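Local coordinates for protein endoglucanase A (Clostridium acetobutylicum, PDB 3IK2) that cleaves internal beta-1,4-glucosidic bonds of cellulose and probably related glucans, as a family 44 glycoside hydrolase, at residues 5-10 with 415-420; 289-294 with 301-306; 453-458 with 496-501. All coordinates share one frame; numbering follows the deposited sequence.

In the fold
The three contacts sample both parts of a two-part enzyme, a TIM-like barrel joined to an all-beta unit. Contacts 1 and 3 belong to one mixed sheet of that unit, their centres 18 Å apart. Strand 2-15 of contact 1 and strand 454-461 of contact 3 are neighbours in it, and the contacts touch directly, Val5 N lying 2.8 Å from Asn457 O in a probable hydrogen bond. Contact 2 lies instead in a barrel loop and the helix after it, its centre 28 Å from that of contact 1 and 24 Å from that of contact 3. None of the three includes a residue of the calcium site formed by Glu48, Asp144, Asp147 and Ser149.

Contact 1. Residues 5-10 with 415-420; sequences VNIDTN and TDVKCD
Two faces of one antiparallel strand pair carry very different chemistry. Strand 2-15, at the N-terminus, pairs here with strand 415-421, which follows the whole barrel, so the all-beta unit is built from both ends of the chain. Ile7 and Cys419 turn to the apolar face; Asn6, Asp8, Lys418 and Asp420 point to the polar one. Ile7 and Cys419 form a non-hydrogen-bonded pair, with their CA atoms 4.4 Å apart. The sulfur of Cys419 stands anti to its backbone N (chi1 -168°), which sets SG 3.5 Å from Ile7 CG1, while Val5 CG1 touches the same SG at 3.7 Å. The other branch of Ile7 crosses Val417 obliquely, CG2 to CG2 at 4.0 Å. Ala431 of strand 427-433 and Met441 and Ile443 of strand 440-447 also pack on Ile7.

Between the faces, Asn6 and Asp420 exchange two backbone hydrogen bonds, nearly straight at 165° and 172°, and Asp8 N gives a third to Lys418 O. On the polar face Lys418 is extended along its whole length, and its CD lies 3.8 Å from Asp8 CB. The charged ends stop short of each other, Asp8 OD1 and Lys418 NZ being 4.9 Å apart. Water 1 fills the step: it donates to Asp8 OD1 at a short 2.4 Å and accepts from Lys418 NZ at 2.6 Å. The second carboxylate oxygen, OD2, takes the backbone N of Asn10 from above the carboxylate plane, an Asx turn. Opposite charges are thus coupled through a water and not as a direct salt bridge, which would be expected to steady both ionised forms while the sulfur and methyl groups keep the other face apolar.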
loop_
_atom_site.group_PDB
_atom_site.type_symbol
_atom_site.label_atom_id
_atom_site.label_comp_id
_atom_site.label_asym_id
_atom_site.label_seq_id
_atom_site.Cartn_x
_atom_site.Cartn_y
_atom_site.Cartn_z
ATOM N N VAL A 5 24.437 -15.115 -7.968
ATOM C CA VAL A 5 23.885 -13.780 -7.779
ATOM C C VAL A 5 24.946 -12.769 -8.143
ATOM O O VAL A 5 25.974 -12.653 -7.469
ATOM C CB VAL A 5 23.470 -13.538 -6.326
ATOM C CG1 VAL A 5 22.841 -12.090 -6.141
ATOM C CG2 VAL A 5 22.543 -14.670 -5.850
ATOM N N ASN A 6 24.647 -12.021 -9.197
ATOM C CA ASN A 6 25.511 -10.991 -9.732
ATOM C C ASN A 6 25.017 -9.592 -9.350
ATOM O O ASN A 6 23.960 -9.118 -9.833
ATOM C CB ASN A 6 25.609 -11.144 -11.253
ATOM C CG ASN A 6 26.253 -12.468 -11.666
ATOM O OD1 ASN A 6 27.137 -12.989 -10.986
ATOM N ND2 ASN A 6 25.822 -13.005 -12.801
ATOM N N ILE A 7 25.780 -8.946 -8.472
ATOM C CA ILE A 7 25.473 -7.587 -8.024
ATOM C C ILE A 7 26.417 -6.576 -8.703
ATOM O O ILE A 7 27.621 -6.798 -8.806
ATOM C CB ILE A 7 25.496 -7.485 -6.443
ATOM C CG1 ILE A 7 24.470 -8.455 -5.844
ATOM C CG2 ILE A 7 25.217 -6.073 -5.944
ATOM C CD1 ILE A 7 24.719 -8.836 -4.388
ATOM N N ASP A 8 25.859 -5.472 -9.179
ATOM C CA ASP A 8 26.666 -4.354 -9.650
ATOM C C ASP A 8 26.194 -3.068 -8.984
ATOM O O ASP A 8 25.137 -2.569 -9.320
ATOM C CB ASP A 8 26.567 -4.232 -11.176
ATOM C CG ASP A 8 27.490 -3.144 -11.749
ATOM O OD1 ASP A 8 27.705 -3.153 -12.980
ATOM O OD2 ASP A 8 27.997 -2.285 -10.977
ATOM N N THR A 9 26.979 -2.526 -8.056
ATOM C CA THR A 9 26.548 -1.333 -7.299
ATOM C C THR A 9 26.564 -0.038 -8.122
ATOM O O THR A 9 26.151 1.014 -7.631
ATOM C CB THR A 9 27.343 -1.130 -5.980
ATOM O OG1 THR A 9 28.720 -0.885 -6.285
ATOM C CG2 THR A 9 27.224 -2.364 -5.069
ATOM N N ASN A 10 27.016 -0.145 -9.376
ATOM C CA ASN A 10 27.120 0.987 -10.295
ATOM C C ASN A 10 26.209 0.810 -11.502
ATOM O O ASN A 10 26.295 1.573 -12.460
ATOM C CB ASN A 10 28.584 1.186 -10.756
ATOM C CG ASN A 10 28.864 2.610 -11.327
ATOM O OD1 ASN A 10 29.470 2.757 -12.401
ATOM N ND2 ASN A 10 28.437 3.644 -10.602
ATOM N N THR A 415 18.994 2.918 -1.850
ATOM C CA THR A 415 19.235 2.860 -3.301
ATOM C C THR A 415 19.335 1.424 -3.755
ATOM O O THR A 415 20.281 0.743 -3.394
ATOM C CB THR A 415 20.543 3.586 -3.695
ATOM O OG1 THR A 415 20.654 4.802 -2.952
ATOM C CG2 THR A 415 20.585 3.894 -5.194
ATOM N N ASP A 416 18.364 0.976 -4.549
ATOM C CA ASP A 416 18.386 -0.369 -5.107
ATOM C C ASP A 416 19.440 -0.431 -6.212
ATOM O O ASP A 416 19.591 0.519 -6.968
ATOM C CB ASP A 416 17.009 -0.741 -5.672
ATOM C CG ASP A 416 17.013 -2.073 -6.404
ATOM O OD1 ASP A 416 16.987 -2.055 -7.648
ATOM O OD2 ASP A 416 17.065 -3.137 -5.743
ATOM N N VAL A 417 20.170 -1.540 -6.282
ATOM C CA VAL A 417 21.176 -1.731 -7.318
ATOM C C VAL A 417 20.974 -3.076 -7.977
ATOM O O VAL A 417 20.281 -3.936 -7.442
ATOM C CB VAL A 417 22.656 -1.562 -6.796
ATOM C CG1 VAL A 417 22.874 -0.156 -6.120
ATOM C CG2 VAL A 417 23.053 -2.680 -5.853
ATOM N N LYS A 418 21.563 -3.233 -9.160
ATOM C CA LYS A 418 21.556 -4.480 -9.903
ATOM C C LYS A 418 21.886 -5.694 -9.036
ATOM O O LYS A 418 22.946 -5.764 -8.444
ATOM C CB LYS A 418 22.548 -4.400 -11.061
ATOM C CG LYS A 418 22.684 -5.721 -11.805
ATOM C CD LYS A 418 23.528 -5.521 -13.049
ATOM C CE LYS A 418 24.053 -6.858 -13.588
ATOM N NZ LYS A 418 24.793 -6.648 -14.885
ATOM N N CYS A 419 20.963 -6.652 -9.003
ATOM C CA CYS A 419 21.098 -7.839 -8.206
ATOM C C CYS A 419 20.316 -8.926 -8.910
ATOM O O CYS A 419 19.116 -9.109 -8.663
ATOM C CB CYS A 419 20.558 -7.618 -6.798
ATOM S SG CYS A 419 20.998 -8.930 -5.652
ATOM N N ASP A 420 21.003 -9.628 -9.814
ATOM C CA ASP A 420 20.366 -10.637 -10.668
ATOM C C ASP A 420 20.679 -12.023 -10.168
ATOM O O ASP A 420 21.850 -12.415 -10.086
ATOM C CB ASP A 420 20.829 -10.522 -12.128
ATOM C CG ASP A 420 20.463 -9.180 -12.761
ATOM O OD1 ASP A 420 19.391 -8.621 -12.424
ATOM O OD2 ASP A 420 21.230 -8.692 -13.618
HETATM O O HOH W 1 26.249 -4.557 -14.348
#

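Contact 2. Residues 289-294 with 301-306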
loop_
_atom_site.group_PDB
_atom_site.type_symbol
_atom_site.label_atom_id
_atom_site.label_comp_id
_atom_site.label_asym_id
_atom_site.label_seq_id
_atom_site.Cartn_x
_atom_site.Cartn_y
_atom_site.Cartn_z
ATOM N N VAL A 289 -4.565 -17.351 -2.922
ATOM C CA VAL A 289 -3.412 -17.324 -1.978
ATOM C C VAL A 289 -3.648 -16.446 -0.745
ATOM O O VAL A 289 -2.959 -16.570 0.280
ATOM C CB VAL A 289 -2.074 -16.946 -2.695
ATOM C CG1 VAL A 289 -1.775 -17.919 -3.807
ATOM C CG2 VAL A 289 -2.114 -15.492 -3.272
ATOM N N THR A 290 -4.632 -15.555 -0.862
ATOM C CA THR A 290 -5.082 -14.682 0.226
ATOM C C THR A 290 -5.667 -15.473 1.412
ATOM O O THR A 290 -5.917 -14.899 2.462
ATOM C CB THR A 290 -6.155 -13.659 -0.286
ATOM O OG1 THR A 290 -7.155 -14.361 -1.032
ATOM C CG2 THR A 290 -5.526 -12.599 -1.206
ATOM N N THR A 291 -5.900 -16.776 1.245
ATOM C CA THR A 291 -6.393 -17.607 2.350
ATOM C C THR A 291 -5.472 -17.652 3.576
ATOM O O THR A 291 -4.262 -17.526 3.455
ATOM C CB THR A 291 -6.705 -19.071 1.937
ATOM O OG1 THR A 291 -7.142 -19.776 3.099
ATOM C CG2 THR A 291 -5.459 -19.798 1.382
ATOM N N SER A 292 -6.075 -17.875 4.742
ATOM C CA SER A 292 -5.364 -18.092 5.998
ATOM C C SER A 292 -4.963 -19.572 6.213
ATOM O O SER A 292 -4.196 -19.894 7.126
ATOM C CB SER A 292 -6.240 -17.630 7.146
ATOM O OG SER A 292 -7.226 -18.603 7.440
ATOM N N ASP A 293 -5.494 -20.459 5.365
ATOM C CA ASP A 293 -5.203 -21.887 5.431
ATOM C C ASP A 293 -3.822 -22.265 4.850
ATOM O O ASP A 293 -3.630 -22.374 3.623
ATOM C CB ASP A 293 -6.335 -22.673 4.768
ATOM C CG ASP A 293 -6.032 -24.168 4.622
ATOM O OD1 ASP A 293 -5.340 -24.765 5.458
ATOM O OD2 ASP A 293 -6.522 -24.753 3.641
ATOM N N THR A 294 -2.869 -22.516 5.745
ATOM C CA THR A 294 -1.508 -22.838 5.319
ATOM C C THR A 294 -1.182 -24.371 5.327
ATOM O O THR A 294 -0.020 -24.767 5.186
ATOM C CB THR A 294 -0.476 -22.003 6.121
ATOM O OG1 THR A 294 -0.585 -22.319 7.510
ATOM C CG2 THR A 294 -0.746 -20.522 5.940
ATOM N N LYS A 301 2.984 -22.471 -1.971
ATOM C CA LYS A 301 3.977 -22.285 -3.048
ATOM C C LYS A 301 3.596 -21.166 -4.003
ATOM O O LYS A 301 4.413 -20.314 -4.318
ATOM C CB LYS A 301 4.196 -23.588 -3.831
ATOM C CG LYS A 301 5.050 -24.547 -3.088
ATOM C CD LYS A 301 5.089 -25.927 -3.731
ATOM C CE LYS A 301 6.064 -26.807 -2.971
ATOM N NZ LYS A 301 5.969 -28.239 -3.373
ATOM N N ALA A 302 2.355 -21.202 -4.477
ATOM C CA ALA A 302 1.806 -20.146 -5.290
ATOM C C ALA A 302 1.920 -18.785 -4.609
ATOM O O ALA A 302 2.101 -17.764 -5.305
ATOM C CB ALA A 302 0.343 -20.450 -5.609
ATOM N N ARG A 303 1.780 -18.769 -3.275
ATOM C CA ARG A 303 1.829 -17.536 -2.484
ATOM C C ARG A 303 3.162 -16.825 -2.642
ATOM O O ARG A 303 3.199 -15.642 -2.936
ATOM C CB ARG A 303 1.541 -17.816 -0.998
ATOM C CG ARG A 303 1.676 -16.605 -0.059
ATOM C CD ARG A 303 1.214 -16.895 1.396
ATOM N NE ARG A 303 -0.176 -17.315 1.422
ATOM C CZ ARG A 303 -0.597 -18.541 1.741
ATOM N NH1 ARG A 303 0.274 -19.489 2.091
ATOM N NH2 ARG A 303 -1.898 -18.820 1.713
ATOM N N MET A 304 4.256 -17.564 -2.454
ATOM C CA MET A 304 5.622 -17.032 -2.582
ATOM C C MET A 304 5.991 -16.660 -4.005
ATOM O O MET A 304 6.792 -15.771 -4.208
ATOM C CB MET A 304 6.633 -18.042 -2.013
ATOM C CG MET A 304 6.382 -18.380 -0.542
ATOM S SD MET A 304 7.583 -19.570 0.113
ATOM C CE MET A 304 6.912 -21.129 -0.515
ATOM N N GLN A 305 5.384 -17.324 -4.991
ATOM C CA GLN A 305 5.563 -16.949 -6.408
ATOM C C GLN A 305 4.717 -15.747 -6.828
ATOM O O GLN A 305 5.035 -15.066 -7.804
ATOM C CB GLN A 305 5.244 -18.135 -7.342
ATOM C CG GLN A 305 6.083 -19.414 -7.098
ATOM C CD GLN A 305 7.575 -19.154 -7.073
ATOM O OE1 GLN A 305 8.053 -18.238 -7.728
ATOM N NE2 GLN A 305 8.329 -19.964 -6.302
ATOM N N ALA A 306 3.618 -15.515 -6.115
ATOM C CA ALA A 306 2.601 -14.550 -6.545
ATOM C C ALA A 306 3.147 -13.120 -6.744
ATOM O O ALA A 306 2.743 -12.446 -7.685
ATOM C CB ALA A 306 1.376 -14.565 -5.609
HETATM O O HOH W 2 -2.241 -21.664 1.781
#
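Val289 lays its side chain against the later part of helix 297-305, with CG1 3.8 Å from Ala302 CB, CB 4.1 Å from Arg303 CB and CG2 4.3 Å from Ala306 CB. The contact belongs to the TIM-like barrel: the loop after strand 287-288, in the excursion between barrel strands 273-278 and 347-353, folds back on the helix it leads into. Arg303 makes the polar half. Its chain starts extended and bends at chi3 (-59°), which brings the guanidinium edge to the loop backbone. NE, at 3.1 Å, and NH2, at 2.9 Å, both grip Val289 O side-on, and that oxygen lies close to the guanidinium plane. NE comes in the carbonyl plane, whereas NH2 stands 28° above it. The remaining nitrogen, NH1, bonds to Asn300 OD1 and to Ser362 OG of helix 361-376, so the whole group is tied down. Within the loop, Asp293 N donates to Thr291 OG1 in an ST turn, shaping the chain around the arginine. Water 2 then joins loop to helix, accepting from Arg303 NH2 at 2.9 Å and donating to Asp293 O at 2.4 Å.

Contact 3. Residues 453-458 with 496-501; sequences SINFNF and TYKIPA
Phe456 and Ile499 meet on the buried face of an antiparallel strand pair, crossing obliquely with Phe456 CE2 3.5 Å from Ile499 CD1. One face of the same ring is topped by Ile454, whose CG2 stands 3.6 Å above the plane over its centre, so neighbours along the strand and across it grip the phenyl together. At the ring edge lie Tyr497 O and Ile499 CB. Further along, Phe458 turns an edge to Tyr497, its CE2 4.0 Å from Tyr497 CB.

The other face is built from polar groups and aliphatic chains. Lys498, extended throughout, runs its methylenes past the amide oxygen of Asn455 beside it, with Asn455 OD1 3.3 Å from Lys498 CG; beyond it Ser453 OG approaches Lys498 CE at 3.2 Å. Asn457 and Thr496 also lie side by side, OD1 to CG2 at 3.5 Å. The Asn455 amide is steadied from outside the pair, its ND2 donating to Asp2 OD1.

What holds both faces in register is the backbone ladder. Ile454 and Ile499 exchange two bonds, Ile499 N to Ile454 O being the shortest of the ladder at 2.8 Å and nearly straight (169°). Phe456 and Tyr497 exchange two more, though Phe456 N stands 45° above the carbonyl plane of Tyr497, away from the lone-pair direction. The non-hydrogen-bonded pair Asn455–Lys498 between them, and Asn457–Thr496 beyond, bring their CA atoms closer together.

In the wider sheet, strand 454-461 lies between strand 2-15 and strand 494-499, an outermost strand. Val445 of strand 440-447 packs onto Phe456, Phe458 and Ile499, so the aromatic face of this sheet edge is covered by a strand lying elsewhere in the same sheet.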
loop_
_atom_site.group_PDB
_atom_site.type_symbol
_atom_site.label_atom_id
_atom_site.label_comp_id
_atom_site.label_asym_id
_atom_site.label_seq_id
_atom_site.Cartn_x
_atom_site.Cartn_y
_atom_site.Cartn_z
ATOM N N SER A 453 18.012 -26.760 -0.035
ATOM C CA SER A 453 18.801 -25.614 0.376
ATOM C C SER A 453 19.451 -25.039 -0.883
ATOM O O SER A 453 19.531 -25.712 -1.922
ATOM C CB SER A 453 19.832 -26.022 1.454
ATOM O OG SER A 453 20.754 -26.949 0.895
ATOM N N ILE A 454 19.832 -23.772 -0.823
ATOM C CA ILE A 454 20.511 -23.158 -1.938
ATOM C C ILE A 454 21.880 -22.646 -1.529
ATOM O O ILE A 454 22.027 -21.912 -0.541
ATOM C CB ILE A 454 19.711 -21.954 -2.585
ATOM C CG1 ILE A 454 18.322 -22.365 -3.078
ATOM C CG2 ILE A 454 20.494 -21.417 -3.787
ATOM C CD1 ILE A 454 17.476 -21.155 -3.600
ATOM N N ASN A 455 22.871 -23.044 -2.310
ATOM C CA ASN A 455 24.189 -22.436 -2.271
ATOM C C ASN A 455 24.209 -21.215 -3.152
ATOM O O ASN A 455 24.119 -21.310 -4.372
ATOM C CB ASN A 455 25.262 -23.424 -2.724
ATOM C CG ASN A 455 25.318 -24.649 -1.826
ATOM O OD1 ASN A 455 25.483 -24.527 -0.600
ATOM N ND2 ASN A 455 25.122 -25.839 -2.420
ATOM N N PHE A 456 24.290 -20.056 -2.523
ATOM C CA PHE A 456 24.295 -18.830 -3.273
ATOM C C PHE A 456 25.736 -18.447 -3.468
ATOM O O PHE A 456 26.479 -18.301 -2.505
ATOM C CB PHE A 456 23.546 -17.716 -2.539
ATOM C CG PHE A 456 22.058 -17.846 -2.578
ATOM C CD1 PHE A 456 21.331 -17.356 -3.675
ATOM C CD2 PHE A 456 21.369 -18.417 -1.506
ATOM C CE1 PHE A 456 19.948 -17.452 -3.715
ATOM C CE2 PHE A 456 19.970 -18.516 -1.538
ATOM C CZ PHE A 456 19.263 -18.034 -2.636
ATOM N N ASN A 457 26.106 -18.279 -4.725
ATOM C CA ASN A 457 27.422 -17.809 -5.104
ATOM C C ASN A 457 27.293 -16.349 -5.524
ATOM O O ASN A 457 26.668 -16.051 -6.529
ATOM C CB ASN A 457 27.966 -18.703 -6.234
ATOM C CG ASN A 457 27.805 -20.187 -5.921
ATOM O OD1 ASN A 457 28.191 -20.647 -4.835
ATOM N ND2 ASN A 457 27.208 -20.943 -6.849
ATOM N N PHE A 458 27.855 -15.443 -4.722
ATOM C CA PHE A 458 27.676 -14.025 -4.914
ATOM C C PHE A 458 28.850 -13.425 -5.616
ATOM O O PHE A 458 29.996 -13.634 -5.211
ATOM C CB PHE A 458 27.495 -13.276 -3.573
ATOM C CG PHE A 458 26.212 -13.613 -2.837
ATOM C CD1 PHE A 458 25.063 -12.853 -3.035
ATOM C CD2 PHE A 458 26.168 -14.685 -1.933
ATOM C CE1 PHE A 458 23.868 -13.165 -2.355
ATOM C CE2 PHE A 458 24.996 -15.007 -1.248
ATOM C CZ PHE A 458 23.830 -14.244 -1.473
ATOM N N THR A 496 30.256 -17.041 -0.777
ATOM C CA THR A 496 29.190 -18.014 -0.889
ATOM C C THR A 496 28.400 -17.949 0.420
ATOM O O THR A 496 28.945 -17.537 1.455
ATOM C CB THR A 496 29.765 -19.415 -1.200
ATOM O OG1 THR A 496 30.467 -19.363 -2.446
ATOM C CG2 THR A 496 28.674 -20.417 -1.384
ATOM N N TYR A 497 27.104 -18.261 0.343
ATOM C CA TYR A 497 26.260 -18.412 1.514
ATOM C C TYR A 497 25.159 -19.425 1.194
ATOM O O TYR A 497 24.376 -19.243 0.244
ATOM C CB TYR A 497 25.699 -17.069 2.048
ATOM C CG TYR A 497 25.418 -17.141 3.550
ATOM C CD1 TYR A 497 26.445 -16.997 4.469
ATOM C CD2 TYR A 497 24.127 -17.384 4.042
ATOM C CE1 TYR A 497 26.208 -17.083 5.855
ATOM C CE2 TYR A 497 23.869 -17.482 5.421
ATOM C CZ TYR A 497 24.921 -17.340 6.336
ATOM O OH TYR A 497 24.706 -17.457 7.732
ATOM N N LYS A 498 25.163 -20.510 1.971
ATOM C CA LYS A 498 24.176 -21.566 1.904
ATOM C C LYS A 498 22.965 -21.257 2.799
ATOM O O LYS A 498 23.101 -21.032 3.996
ATOM C CB LYS A 498 24.787 -22.911 2.294
ATOM C CG LYS A 498 23.829 -24.081 2.187
ATOM C CD LYS A 498 24.568 -25.402 2.499
ATOM C CE LYS A 498 23.748 -26.616 2.050
ATOM N NZ LYS A 498 24.471 -27.925 2.262
ATOM N N ILE A 499 21.785 -21.260 2.188
ATOM C CA ILE A 499 20.546 -20.915 2.871
ATOM C C ILE A 499 19.599 -22.123 2.860
ATOM O O ILE A 499 19.260 -22.632 1.784
ATOM C CB ILE A 499 19.913 -19.673 2.179
ATOM C CG1 ILE A 499 20.810 -18.457 2.442
ATOM C CG2 ILE A 499 18.537 -19.368 2.702
ATOM C CD1 ILE A 499 20.422 -17.207 1.702
ATOM N N PRO A 500 19.151 -22.586 4.044
ATOM C CA PRO A 500 18.194 -23.700 3.998
ATOM C C PRO A 500 16.850 -23.279 3.368
ATOM O O PRO A 500 16.619 -22.092 3.128
ATOM C CB PRO A 500 18.018 -24.084 5.489
ATOM C CG PRO A 500 19.213 -23.474 6.200
ATOM C CD PRO A 500 19.458 -22.182 5.425
ATOM N N ALA A 501 16.004 -24.266 3.061
ATOM C CA ALA A 501 14.678 -24.067 2.473
ATOM C C ALA A 501 13.840 -23.101 3.301
ATOM O O ALA A 501 13.953 -23.079 4.516
ATOM C CB ALA A 501 13.951 -25.412 2.369
#